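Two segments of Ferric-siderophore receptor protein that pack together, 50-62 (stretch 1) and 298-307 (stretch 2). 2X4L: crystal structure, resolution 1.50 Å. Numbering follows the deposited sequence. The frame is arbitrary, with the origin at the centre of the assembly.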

# COMPACT_ATOMS: atom_id res chain seq x y z
N ALA A 50 13.73 -1.40 7.18
CA ALA A 50 12.73 -1.47 6.11
C ALA A 50 11.85 -0.23 6.01
O ALA A 50 11.59 0.44 7.03
N PHE A 51 11.30 0.02 4.84
CA PHE A 51 10.26 1.00 4.70
C PHE A 51 9.16 0.58 5.72
O PHE A 51 8.89 -0.61 5.89
N THR A 52 8.55 1.61 6.35
CA THR A 52 7.60 1.29 7.42
C THR A 52 6.58 0.22 6.96
O THR A 52 6.28 -0.70 7.71
N GLY A 53 5.99 0.38 5.76
CA GLY A 53 4.93 -0.57 5.33
C GLY A 53 5.47 -1.97 5.14
O GLY A 53 4.68 -2.95 5.30
N VAL A 54 6.72 -2.10 4.75
CA VAL A 54 7.36 -3.42 4.63
C VAL A 54 7.65 -4.01 6.01
O VAL A 54 7.34 -5.18 6.33
N ALA A 55 8.14 -3.16 6.94
CA ALA A 55 8.30 -3.65 8.36
C ALA A 55 6.96 -4.11 8.91
O ALA A 55 6.90 -5.13 9.64
N ALA A 56 5.86 -3.41 8.57
CA ALA A 56 4.54 -3.77 9.10
C ALA A 56 4.18 -5.18 8.60
O ALA A 56 3.63 -6.04 9.37
N ALA A 57 4.48 -5.43 7.32
CA ALA A 57 4.18 -6.79 6.75
C ALA A 57 5.03 -7.87 7.41
O ALA A 57 4.48 -8.92 7.85
N LEU A 58 6.32 -7.60 7.52
CA LEU A 58 7.21 -8.60 8.13
C LEU A 58 6.79 -8.86 9.58
O LEU A 58 6.84 -10.05 10.01
N PHE A 59 6.34 -7.84 10.33
CA PHE A 59 5.87 -8.02 11.70
C PHE A 59 4.74 -9.09 11.77
O PHE A 59 4.71 -9.91 12.74
N ASP A 60 3.81 -9.06 10.81
CA ASP A 60 2.71 -10.04 10.85
C ASP A 60 3.16 -11.50 10.61
O ASP A 60 2.38 -12.46 10.83
N TYR A 61 4.38 -11.64 10.08
CA TYR A 61 5.01 -12.98 9.97
C TYR A 61 6.04 -13.21 11.04
O TYR A 61 6.80 -14.13 10.90
N GLY A 62 6.07 -12.37 12.07
CA GLY A 62 6.97 -12.54 13.21
C GLY A 62 8.41 -12.29 12.91
O GLY A 62 9.27 -12.80 13.67
N PRO A 298 -3.49 2.78 -1.04
CA PRO A 298 -2.74 2.64 -2.30
C PRO A 298 -1.37 2.01 -2.07
O PRO A 298 -0.75 1.60 -3.00
N GLU A 299 -0.92 1.95 -0.80
CA GLU A 299 0.31 1.17 -0.44
C GLU A 299 -0.14 0.06 0.52
O GLU A 299 0.04 0.18 1.75
N PRO A 300 -0.74 -1.01 0.03
CA PRO A 300 -1.08 -2.13 0.92
C PRO A 300 0.16 -2.55 1.68
O PRO A 300 1.30 -2.52 1.16
N ILE A 301 -0.06 -2.94 2.94
CA ILE A 301 0.96 -3.63 3.73
C ILE A 301 0.88 -5.06 3.26
O ILE A 301 -0.16 -5.73 3.32
N LEU A 302 2.01 -5.54 2.76
CA LEU A 302 2.06 -6.81 2.01
C LEU A 302 2.09 -8.09 2.92
O LEU A 302 2.96 -8.95 2.76
N SER A 303 1.13 -8.14 3.86
CA SER A 303 0.80 -9.37 4.57
C SER A 303 -0.64 -9.73 4.25
O SER A 303 -1.46 -8.89 3.98
N TYR A 304 -0.91 -11.03 4.26
CA TYR A 304 -2.33 -11.41 4.06
C TYR A 304 -3.21 -10.80 5.11
O TYR A 304 -4.34 -10.34 4.78
N ASP A 305 -2.73 -10.70 6.34
CA ASP A 305 -3.48 -10.15 7.42
C ASP A 305 -3.93 -8.73 7.09
O ASP A 305 -5.06 -8.34 7.40
N LYS A 306 -2.99 -7.96 6.62
CA LYS A 306 -3.36 -6.56 6.32
C LYS A 306 -4.02 -6.29 5.00
O LYS A 306 -4.58 -5.21 4.77
N CYS A 307 -4.02 -7.28 4.12
CA CYS A 307 -4.76 -7.10 2.85
C CYS A 307 -6.17 -7.66 2.88
O CYS A 307 -7.02 -7.31 2.08

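Helices that carry small residues on one face can accept a neighbouring segment almost at backbone level, and this pair from the ferric-siderophore receptor protein is a compact example. Along the helix of stretch 1, Gly-53, Ala-56 and Ala-57 form a shallow hollow facing the extended part of stretch 2. The backbones draw close over it, with Gly-53 CA 5.3 Å from Ile-301 CA and Ala-57 CA 4.8 Å from Ser-303 CA.

The bump that fills this hollow is Ile-301 (chi1 m, chi2 t). Although its CA-to-CB bond runs sideways, its CG2 methyl settles among the three small residues, 3.6 Å from Gly-53 O, 3.8 Å from Ala-56 CB and 3.4 Å from Ala-57 N. Ala-57 returns the fit: its CB points toward stretch 2 and rests 3.6 Å from Leu-302 C. Beside this apolar patch, water 1 accepts from Leu-302 N (2.9 Å) and donates weakly to Gly-53 O (2.8 Å), so a gap between the backbones is bridged rather than left empty.

Farther along, polar side chains take over. Asp-60 (m) points toward stretch 2, and its OD2 accepts from Ser-303 OG at 2.8 Å and forms a salt bridge with Lys-306 NZ, also at 2.8 Å. Ser-303 (p) does double duty, since its OG also caps the following helix by accepting from Lys-306 N at 3.1 Å. Lys-306 NZ also pairs with Asp-305 OD2 (2.8 Å), placing positive charge between carboxylates whose Asp-60 OD2 and Asp-305 OD2 lie just 3.6 Å apart.

Tyr-61 (m) starts sideways, but its end reaches across: OH accepts from Tyr-304 N at 3.1 Å and donates to water 2 at 2.6 Å, which in turn donates to Leu-302 O at 2.8 Å.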

# COMPACT_ATOMS: atom_id res chain seq x y z
CB ALA A 50 11.82 -2.70 6.38
CB PHE A 51 9.71 0.94 3.27
CG PHE A 51 8.53 1.84 3.08
CD1 PHE A 51 8.72 3.22 3.13
CD2 PHE A 51 7.28 1.32 2.79
CE1 PHE A 51 7.64 4.08 3.00
CE2 PHE A 51 6.19 2.19 2.66
CZ PHE A 51 6.37 3.59 2.75
CB THR A 52 6.92 2.54 7.86
OG1 THR A 52 7.97 3.38 8.35
CG2 THR A 52 5.93 2.22 9.02
CB VAL A 54 8.65 -3.33 3.78
CG1 VAL A 54 9.44 -4.67 3.84
CG2 VAL A 54 8.25 -3.00 2.34
CB ALA A 55 8.83 -2.50 9.22
CB ALA A 56 3.51 -2.72 8.69
CB ALA A 57 4.45 -6.80 5.24
CB LEU A 58 8.66 -8.08 8.16
CG LEU A 58 9.22 -8.06 6.75
CD1 LEU A 58 10.59 -7.40 6.67
CD2 LEU A 58 9.35 -9.47 6.18
CB PHE A 59 5.34 -6.70 12.23
CG PHE A 59 4.88 -6.78 13.67
CD1 PHE A 59 5.80 -6.60 14.72
CD2 PHE A 59 3.56 -7.06 13.97
CE1 PHE A 59 5.38 -6.72 16.01
CE2 PHE A 59 3.12 -7.20 15.33
CZ PHE A 59 4.08 -7.00 16.34
CB ASP A 60 1.70 -9.63 9.78
CG ASP A 60 0.87 -8.48 10.19
OD1 ASP A 60 0.93 -7.99 11.33
OD2 ASP A 60 0.09 -8.00 9.35
CB TYR A 61 5.67 -13.03 8.61
CG TYR A 61 4.66 -12.92 7.50
CD1 TYR A 61 3.53 -13.77 7.48
CD2 TYR A 61 4.77 -11.96 6.47
CE1 TYR A 61 2.56 -13.69 6.46
CE2 TYR A 61 3.78 -11.91 5.43
CZ TYR A 61 2.68 -12.80 5.45
OH TYR A 61 1.71 -12.66 4.46
CB PRO A 298 -2.59 4.09 -2.82
CG PRO A 298 -3.70 4.82 -2.06
CD PRO A 298 -3.70 4.18 -0.66
CB GLU A 299 1.31 2.05 0.27
CG GLU A 299 1.86 3.13 -0.71
CD GLU A 299 3.01 3.89 -0.13
OE1 GLU A 299 3.95 3.27 0.42
OE2 GLU A 299 2.96 5.15 -0.17
CB PRO A 300 -1.50 -3.26 -0.05
CG PRO A 300 -2.07 -2.46 -1.24
CD PRO A 300 -1.10 -1.29 -1.40
CB ILE A 301 0.62 -3.54 5.22
CG1 ILE A 301 0.64 -2.08 5.71
CG2 ILE A 301 1.53 -4.46 6.00
CD1 ILE A 301 -0.09 -1.91 7.09
CB LEU A 302 3.20 -6.74 1.02
CG LEU A 302 3.06 -5.67 -0.08
CD1 LEU A 302 4.38 -5.51 -0.82
CD2 LEU A 302 1.91 -6.03 -0.99
CB SER A 303 0.98 -9.28 6.08
OG SER A 303 0.07 -8.35 6.59
CB TYR A 304 -2.50 -12.97 3.97
CG TYR A 304 -1.83 -13.52 2.73
CD1 TYR A 304 -2.37 -13.31 1.45
CD2 TYR A 304 -0.57 -14.16 2.83
CE1 TYR A 304 -1.70 -13.77 0.28
CE2 TYR A 304 0.07 -14.62 1.69
CZ TYR A 304 -0.51 -14.47 0.45
OH TYR A 304 0.14 -14.90 -0.66
CB ASP A 305 -2.56 -10.15 8.65
CG ASP A 305 -3.21 -9.60 9.76
OD1 ASP A 305 -3.55 -10.35 10.66
OD2 ASP A 305 -3.49 -8.41 9.66
CB LYS A 306 -2.12 -5.66 6.45
CG LYS A 306 -1.54 -5.59 7.84
CD LYS A 306 -2.48 -4.93 8.82
CE LYS A 306 -1.92 -4.99 10.27
NZ LYS A 306 -1.76 -6.44 10.75
CB CYS A 307 -3.99 -7.81 1.70
SG CYS A 307 -2.52 -6.74 1.24
O HOH W 1 4.45 -4.01 2.73
O HOH W 2 2.61 -11.64 2.25